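Local structure of attachment invasion locus protein (Yersinia pestis, 3QRA) at residues E4-I9 / N129-A134; I45-Q50 / T148-A153. The protein probably promotes attachment to and invasion of eukaryotic host cells, as an outer-membrane beta-barrel, by a mechanism that is not known. All blocks are in the same frame, centred on the assembly; numbering follows the deposited sequence.

Contact 1: residues E4-I9 / N129-A134; sequences ESSISI and NFVIDA. With C8E ((hydroxyethyloxy)tri(ethyloxy)octane), chain B.
The flat carboxylate of Asp133 turns one face to the hydroxyl of Ser8: Ser8 OG sits over that face, 4.2 Å from Asp133 CG, as loose packing and not a hydrogen bond. The methylene is the nearest part, with Asp133 CB 3.8 Å from Ser8 OG. With CG anti to the backbone N (chi1 175°), the carboxylate turns into the barrel, and its two oxygens are engaged by other strands. OD1 is hydrogen-bonded to Tyr89 OH and Gln123 NE2, and OD2 forms a salt bridge with Lys33 NZ. Three partners on two oxygens should fix the rotation of this buried group, and the lysine probably helps to keep it charged.

The second approach is apolar. Val131 CG2, the branch beside the backbone N, touches both Ser6 CB at 3.8 Å and Ser6 OG at 4.0 Å. Both approaches are van der Waals contacts. Ile7 and Ile9 point away, toward the detergent: C8E C2 lies 3.9 Å from Ile7 CG1, and C8E C3 is 3.7 Å from Ile9 CG2.

Strand 144-156 runs between the two segments, pairing with 4-9 through Ile7 and Tyr155. Ser6, Ser8, Val131 and Asp133 thus turn inward, Ile7 and Ile9 outward, the alternating pattern of a transmembrane antiparallel beta-barrel, seen here at the seam where its first and last strands meet.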
loop_
_atom_site.group_PDB
_atom_site.type_symbol
_atom_site.label_atom_id
_atom_site.label_comp_id
_atom_site.label_asym_id
_atom_site.label_seq_id
_atom_site.Cartn_x
_atom_site.Cartn_y
_atom_site.Cartn_z
ATOM N N GLU A 4 8.825 -3.741 -21.471
ATOM C CA GLU A 4 9.222 -2.605 -20.627
ATOM C C GLU A 4 8.863 -2.788 -19.169
ATOM O O GLU A 4 7.783 -3.290 -18.838
ATOM C CB GLU A 4 8.651 -1.288 -21.158
ATOM C CG GLU A 4 9.280 -0.860 -22.491
ATOM C CD GLU A 4 8.758 0.473 -22.995
ATOM O OE1 GLU A 4 7.685 0.922 -22.537
ATOM O OE2 GLU A 4 9.425 1.072 -23.859
ATOM N N SER A 5 9.784 -2.348 -18.308
ATOM C CA SER A 5 9.618 -2.387 -16.862
ATOM C C SER A 5 9.377 -0.977 -16.341
ATOM O O SER A 5 9.942 -0.010 -16.865
ATOM C CB SER A 5 10.903 -2.918 -16.203
ATOM O OG SER A 5 11.204 -4.237 -16.622
ATOM N N SER A 6 8.568 -0.870 -15.294
ATOM C CA SER A 6 8.387 0.392 -14.582
ATOM C C SER A 6 8.674 0.168 -13.104
ATOM O O SER A 6 8.190 -0.778 -12.507
ATOM C CB SER A 6 6.954 0.900 -14.743
ATOM O OG SER A 6 6.604 1.029 -16.118
ATOM N N ILE A 7 9.478 1.037 -12.518
ATOM C CA ILE A 7 9.763 0.924 -11.101
ATOM C C ILE A 7 9.421 2.265 -10.475
ATOM O O ILE A 7 9.797 3.325 -11.004
ATOM C CB ILE A 7 11.256 0.547 -10.857
ATOM C CG1 ILE A 7 11.574 0.463 -9.360
ATOM C CG2 ILE A 7 12.196 1.532 -11.557
ATOM C CD1 ILE A 7 10.829 -0.643 -8.647
ATOM N N SER A 8 8.691 2.214 -9.366
ATOM C CA SER A 8 8.317 3.435 -8.666
ATOM C C SER A 8 8.417 3.310 -7.153
ATOM O O SER A 8 8.250 2.219 -6.588
ATOM C CB SER A 8 6.905 3.888 -9.055
ATOM O OG SER A 8 5.922 2.886 -8.801
ATOM N N ILE A 9 8.690 4.448 -6.514
ATOM C CA ILE A 9 8.616 4.541 -5.064
ATOM C C ILE A 9 7.638 5.651 -4.721
ATOM O O ILE A 9 7.520 6.635 -5.454
ATOM C CB ILE A 9 10.007 4.803 -4.401
ATOM C CG1 ILE A 9 9.928 4.563 -2.891
ATOM C CG2 ILE A 9 10.526 6.213 -4.712
ATOM C CD1 ILE A 9 11.293 4.556 -2.197
ATOM N N ASN A 129 9.223 7.439 -20.672
ATOM C CA ASN A 129 10.138 6.834 -19.700
ATOM C C ASN A 129 9.891 7.199 -18.239
ATOM O O ASN A 129 10.683 6.840 -17.374
ATOM C CB ASN A 129 11.592 7.140 -20.054
ATOM C CG ASN A 129 11.969 6.622 -21.418
ATOM O OD1 ASN A 129 12.216 7.398 -22.329
ATOM N ND2 ASN A 129 12.005 5.301 -21.567
ATOM N N PHE A 130 8.805 7.908 -17.962
ATOM C CA PHE A 130 8.488 8.279 -16.585
ATOM C C PHE A 130 7.182 7.665 -16.170
ATOM O O PHE A 130 6.333 7.374 -17.012
ATOM C CB PHE A 130 8.394 9.789 -16.428
ATOM C CG PHE A 130 9.684 10.499 -16.729
ATOM C CD1 PHE A 130 10.588 10.769 -15.721
ATOM C CD2 PHE A 130 10.005 10.857 -18.027
ATOM C CE1 PHE A 130 11.783 11.411 -16.002
ATOM C CE2 PHE A 130 11.199 11.496 -18.311
ATOM C CZ PHE A 130 12.084 11.774 -17.298
ATOM N N VAL A 131 7.021 7.489 -14.865
ATOM C CA VAL A 131 5.830 6.888 -14.265
ATOM C C VAL A 131 5.349 7.716 -13.102
ATOM O O VAL A 131 6.115 8.115 -12.322
ATOM C CB VAL A 131 6.098 5.533 -13.650
ATOM C CG1 VAL A 131 4.830 4.868 -13.292
ATOM C CG2 VAL A 131 6.775 4.728 -14.492
ATOM N N ILE A 132 4.060 7.930 -13.032
ATOM C CA ILE A 132 3.388 8.414 -11.848
ATOM C C ILE A 132 2.379 7.341 -11.495
ATOM O O ILE A 132 1.620 6.897 -12.349
ATOM C CB ILE A 132 2.681 9.750 -12.109
ATOM C CG1 ILE A 132 3.712 10.801 -12.548
ATOM C CG2 ILE A 132 1.916 10.204 -10.855
ATOM C CD1 ILE A 132 3.123 12.155 -12.820
ATOM N N ASP A 133 2.402 6.887 -10.250
ATOM C CA ASP A 133 1.605 5.740 -9.851
ATOM C C ASP A 133 0.662 6.156 -8.725
ATOM O O ASP A 133 1.075 6.867 -7.817
ATOM C CB ASP A 133 2.527 4.605 -9.371
ATOM C CG ASP A 133 1.746 3.413 -8.822
ATOM O OD1 ASP A 133 1.295 2.589 -9.641
ATOM O OD2 ASP A 133 1.583 3.305 -7.580
ATOM N N ALA A 134 -0.592 5.716 -8.769
ATOM C CA ALA A 134 -1.489 5.986 -7.641
ATOM C C ALA A 134 -2.403 4.802 -7.434
ATOM O O ALA A 134 -2.910 4.234 -8.400
ATOM C CB ALA A 134 -2.312 7.262 -7.870
HETATM C C1 C8E B . 13.601 2.924 -5.792
HETATM C C2 C8E B . 13.236 3.232 -7.240
HETATM C C3 C8E B . 12.412 4.511 -7.344
HETATM C C4 C8E B . 12.994 5.471 -8.376
HETATM C C5 C8E B . 13.311 6.831 -7.755
HETATM C C6 C8E B . 12.286 7.858 -8.220
HETATM C C7 C8E B . 12.187 9.036 -7.255
HETATM C C8 C8E B . 10.797 9.663 -7.295
HETATM O O9 C8E B . 10.349 9.820 -5.966
HETATM C C10 C8E B . 9.120 10.502 -5.847
HETATM C C11 C8E B . 8.262 9.666 -4.911
HETATM O O12 C8E B . 7.056 10.336 -4.627
HETATM C C13 C8E B . 6.301 10.538 -5.785
HETATM C C14 C8E B . 5.393 11.739 -5.614
HETATM O O15 C8E B . 4.442 11.706 -6.657
HETATM C C16 C8E B . 4.941 12.272 -7.851
HETATM C C17 C8E B . 5.314 13.732 -7.636
#

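Contact 2: residues I45-Q50 / T148-A153; sequences IGSFAQ and TWMLGA. With C8E ((hydroxyethyloxy)tri(ethyloxy)octane), chain E; C8E ((hydroxyethyloxy)tri(ethyloxy)octane), chain B; C8E ((hydroxyethyloxy)tri(ethyloxy)octane), chain F.
The interior of the eight-stranded antiparallel beta-barrel is bridged here by one long side chain, Met150, which reaches from strand 144-156 to the inward-facing Ser47 and Ala49 of strand 42-53. These strands are not neighbours: 5-18 and 28-37 lie between them in the sheet, and the closest pair of CA atoms, those of Ala49 and Met150, is 8.4 Å apart. The side chain covers that gap. Its CG is anti to the carbonyl carbon (chi1 -59°) and the chain beyond is extended (chi2 172°), carrying the thioether to strand 42-53. The terminal methyl does the main touching: Met150 CE packs on Ala49 CB at 3.7 Å, an apolar contact. The sulfur, Met150 SD, sits a little farther back, 4.2 Å from Ser47 OG, too long to be read as more than packing. That hydroxyl is hydrogen-bonded to Asn31 ND2, which also bonds the carbonyl of Phe48. Met150 also touches Asn31 and Lys33 of strand 28-37, and Ser135 and Glu137 of strand 130-141.

Alternate residues of both strands face the other way, toward bound detergent. Gly46 has no side chain, and one C8E alkyl chain lies directly against its backbone, with C3 of that molecule 3.7 Å from Gly46 C. On strand 144-156, Ala153 CB is likewise 3.7 Å from C13 of a second C8E, through its polyether portion. These molecules probably occupy part of the surface that lipid would cover in the membrane. Phe48, with CG anti to the backbone N (chi1 167°), projects outward beside a third C8E, whose C5 lies obliquely to the ring, 3.7 Å from Phe48 CZ.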
loop_
_atom_site.group_PDB
_atom_site.type_symbol
_atom_site.label_atom_id
_atom_site.label_comp_id
_atom_site.label_asym_id
_atom_site.label_seq_id
_atom_site.Cartn_x
_atom_site.Cartn_y
_atom_site.Cartn_z
ATOM N N ILE A 45 1.828 -6.301 -12.368
ATOM C CA ILE A 45 2.408 -5.361 -11.431
ATOM C C ILE A 45 2.438 -5.982 -10.033
ATOM O O ILE A 45 1.535 -6.735 -9.643
ATOM C CB ILE A 45 1.674 -4.001 -11.485
ATOM C CG1 ILE A 45 2.365 -2.966 -10.581
ATOM C CG2 ILE A 45 0.211 -4.166 -11.135
ATOM C CD1 ILE A 45 2.048 -1.508 -10.947
ATOM N N GLY A 46 3.515 -5.695 -9.312
ATOM C CA GLY A 46 3.700 -6.166 -7.955
ATOM C C GLY A 46 3.882 -4.946 -7.073
ATOM O O GLY A 46 4.429 -3.931 -7.513
ATOM N N SER A 47 3.433 -5.056 -5.828
ATOM C CA SER A 47 3.439 -3.938 -4.895
ATOM C C SER A 47 3.834 -4.407 -3.496
ATOM O O SER A 47 3.348 -5.438 -3.010
ATOM C CB SER A 47 2.040 -3.302 -4.838
ATOM O OG SER A 47 1.965 -2.307 -3.827
ATOM N N PHE A 48 4.720 -3.644 -2.867
ATOM C CA PHE A 48 5.004 -3.798 -1.444
ATOM C C PHE A 48 4.684 -2.479 -0.782
ATOM O O PHE A 48 5.128 -1.424 -1.251
ATOM C CB PHE A 48 6.482 -4.129 -1.159
ATOM C CG PHE A 48 6.843 -3.978 0.302
ATOM C CD1 PHE A 48 6.559 -4.991 1.207
ATOM C CD2 PHE A 48 7.398 -2.798 0.775
ATOM C CE1 PHE A 48 6.854 -4.837 2.565
ATOM C CE2 PHE A 48 7.697 -2.640 2.129
ATOM C CZ PHE A 48 7.422 -3.665 3.017
ATOM N N ALA A 49 3.933 -2.535 0.311
ATOM C CA ALA A 49 3.619 -1.323 1.061
ATOM C C ALA A 49 3.879 -1.525 2.544
ATOM O O ALA A 49 3.712 -2.624 3.082
ATOM C CB ALA A 49 2.146 -0.904 0.828
ATOM N N GLN A 50 4.291 -0.457 3.207
ATOM C CA GLN A 50 4.394 -0.492 4.650
ATOM C C GLN A 50 3.966 0.852 5.195
ATOM O O GLN A 50 4.325 1.884 4.646
ATOM C CB GLN A 50 5.817 -0.858 5.085
ATOM C CG GLN A 50 6.726 0.312 5.389
ATOM C CD GLN A 50 7.917 -0.093 6.248
ATOM O OE1 GLN A 50 8.382 -1.236 6.182
ATOM N NE2 GLN A 50 8.392 0.830 7.083
ATOM N N THR A 148 -5.454 1.980 2.565
ATOM C CA THR A 148 -4.162 2.608 2.312
ATOM C C THR A 148 -4.110 3.252 0.932
ATOM O O THR A 148 -4.365 2.598 -0.076
ATOM C CB THR A 148 -3.007 1.582 2.447
ATOM O OG1 THR A 148 -3.056 0.969 3.746
ATOM C CG2 THR A 148 -1.622 2.265 2.224
ATOM N N TRP A 149 -3.776 4.536 0.903
ATOM C CA TRP A 149 -3.569 5.255 -0.345
ATOM C C TRP A 149 -2.084 5.367 -0.630
ATOM O O TRP A 149 -1.276 5.496 0.286
ATOM C CB TRP A 149 -4.185 6.650 -0.284
ATOM C CG TRP A 149 -5.686 6.642 -0.465
ATOM C CD1 TRP A 149 -6.632 6.660 0.511
ATOM C CD2 TRP A 149 -6.389 6.604 -1.713
ATOM N NE1 TRP A 149 -7.893 6.647 -0.053
ATOM C CE2 TRP A 149 -7.766 6.613 -1.418
ATOM C CE3 TRP A 149 -5.985 6.565 -3.055
ATOM C CZ2 TRP A 149 -8.747 6.581 -2.417
ATOM C CZ3 TRP A 149 -6.960 6.537 -4.048
ATOM C CH2 TRP A 149 -8.324 6.546 -3.721
ATOM N N MET A 150 -1.748 5.312 -1.914
ATOM C CA MET A 150 -0.358 5.298 -2.347
ATOM C C MET A 150 -0.200 6.230 -3.522
ATOM O O MET A 150 -1.035 6.233 -4.433
ATOM C CB MET A 150 0.047 3.878 -2.755
ATOM C CG MET A 150 -0.106 2.852 -1.611
ATOM S SD MET A 150 0.157 1.161 -2.179
ATOM C CE MET A 150 -0.840 0.284 -0.962
ATOM N N LEU A 151 0.885 7.007 -3.501
ATOM C CA LEU A 151 1.186 7.928 -4.596
ATOM C C LEU A 151 2.693 7.972 -4.796
ATOM O O LEU A 151 3.426 8.382 -3.900
ATOM C CB LEU A 151 0.674 9.328 -4.277
ATOM C CG LEU A 151 1.060 10.435 -5.269
ATOM C CD1 LEU A 151 0.440 10.184 -6.640
ATOM C CD2 LEU A 151 0.640 11.804 -4.736
ATOM N N GLY A 152 3.149 7.558 -5.973
ATOM C CA GLY A 152 4.566 7.393 -6.218
ATOM C C GLY A 152 4.991 7.786 -7.617
ATOM O O GLY A 152 4.190 8.239 -8.427
ATOM N N ALA A 153 6.276 7.628 -7.886
ATOM C CA ALA A 153 6.834 8.013 -9.171
ATOM C C ALA A 153 8.103 7.225 -9.419
ATOM O O ALA A 153 8.712 6.673 -8.491
ATOM C CB ALA A 153 7.121 9.524 -9.221
HETATM C C1 C8E E . 8.349 -4.146 -6.005
HETATM C C2 C8E E . 7.368 -4.990 -5.202
HETATM C C3 C8E E . 7.076 -6.296 -5.926
HETATM C C4 C8E E . 6.749 -7.412 -4.943
HETATM C C5 C8E E . 5.511 -8.179 -5.393
HETATM C C6 C8E E . 5.817 -9.663 -5.549
HETATM C C7 C8E E . 4.534 -10.469 -5.709
HETATM C C8 C8E E . 4.832 -11.895 -6.158
HETATM C C1 C8E B . 13.601 2.924 -5.792
HETATM C C2 C8E B . 13.236 3.232 -7.240
HETATM C C3 C8E B . 12.412 4.511 -7.344
HETATM C C4 C8E B . 12.994 5.471 -8.376
HETATM C C5 C8E B . 13.311 6.831 -7.755
HETATM C C6 C8E B . 12.286 7.858 -8.220
HETATM C C7 C8E B . 12.187 9.036 -7.255
HETATM C C8 C8E B . 10.797 9.663 -7.295
HETATM O O9 C8E B . 10.349 9.820 -5.966
HETATM C C10 C8E B . 9.120 10.502 -5.847
HETATM C C11 C8E B . 8.262 9.666 -4.911
HETATM O O12 C8E B . 7.056 10.336 -4.627
HETATM C C13 C8E B . 6.301 10.538 -5.785
HETATM C C14 C8E B . 5.393 11.739 -5.614
HETATM O O15 C8E B . 4.442 11.706 -6.657
HETATM C C16 C8E B . 4.941 12.272 -7.851
HETATM C C17 C8E B . 5.314 13.732 -7.636
HETATM C C1 C8E F . 11.988 -3.095 1.566
HETATM C C2 C8E F . 11.405 -2.971 2.968
HETATM C C3 C8E F . 11.133 -4.344 3.571
HETATM C C4 C8E F . 11.125 -4.292 5.095
HETATM C C5 C8E F . 9.807 -4.822 5.647
HETATM C C6 C8E F . 10.051 -5.928 6.666
HETATM C C7 C8E F . 8.841 -6.135 7.571
HETATM C C8 C8E F . 9.050 -7.341 8.480
HETATM O O9 C8E F . 8.335 -7.161 9.682
#

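The two contacts have centres 11 Å apart in a single closed sheet, contact 1 toward the end of the barrel that holds both chain termini and contact 2 near its middle. Along the chain their segments alternate: 4-9, 45-50, 129-134, 148-153. Segment 148-153 joins them directly, its strand being the sheet neighbour of both strands of contact 1. Ala153 N lies 2.9 Å from Ile9 O and Gly152 N lies 2.9 Å from Asp133 O, both probable hydrogen bonds. One C8E molecule touches both contacts on the outer surface. Strand 144-156 thus closes the barrel between its first and seventh strands while sending Met150 across the interior.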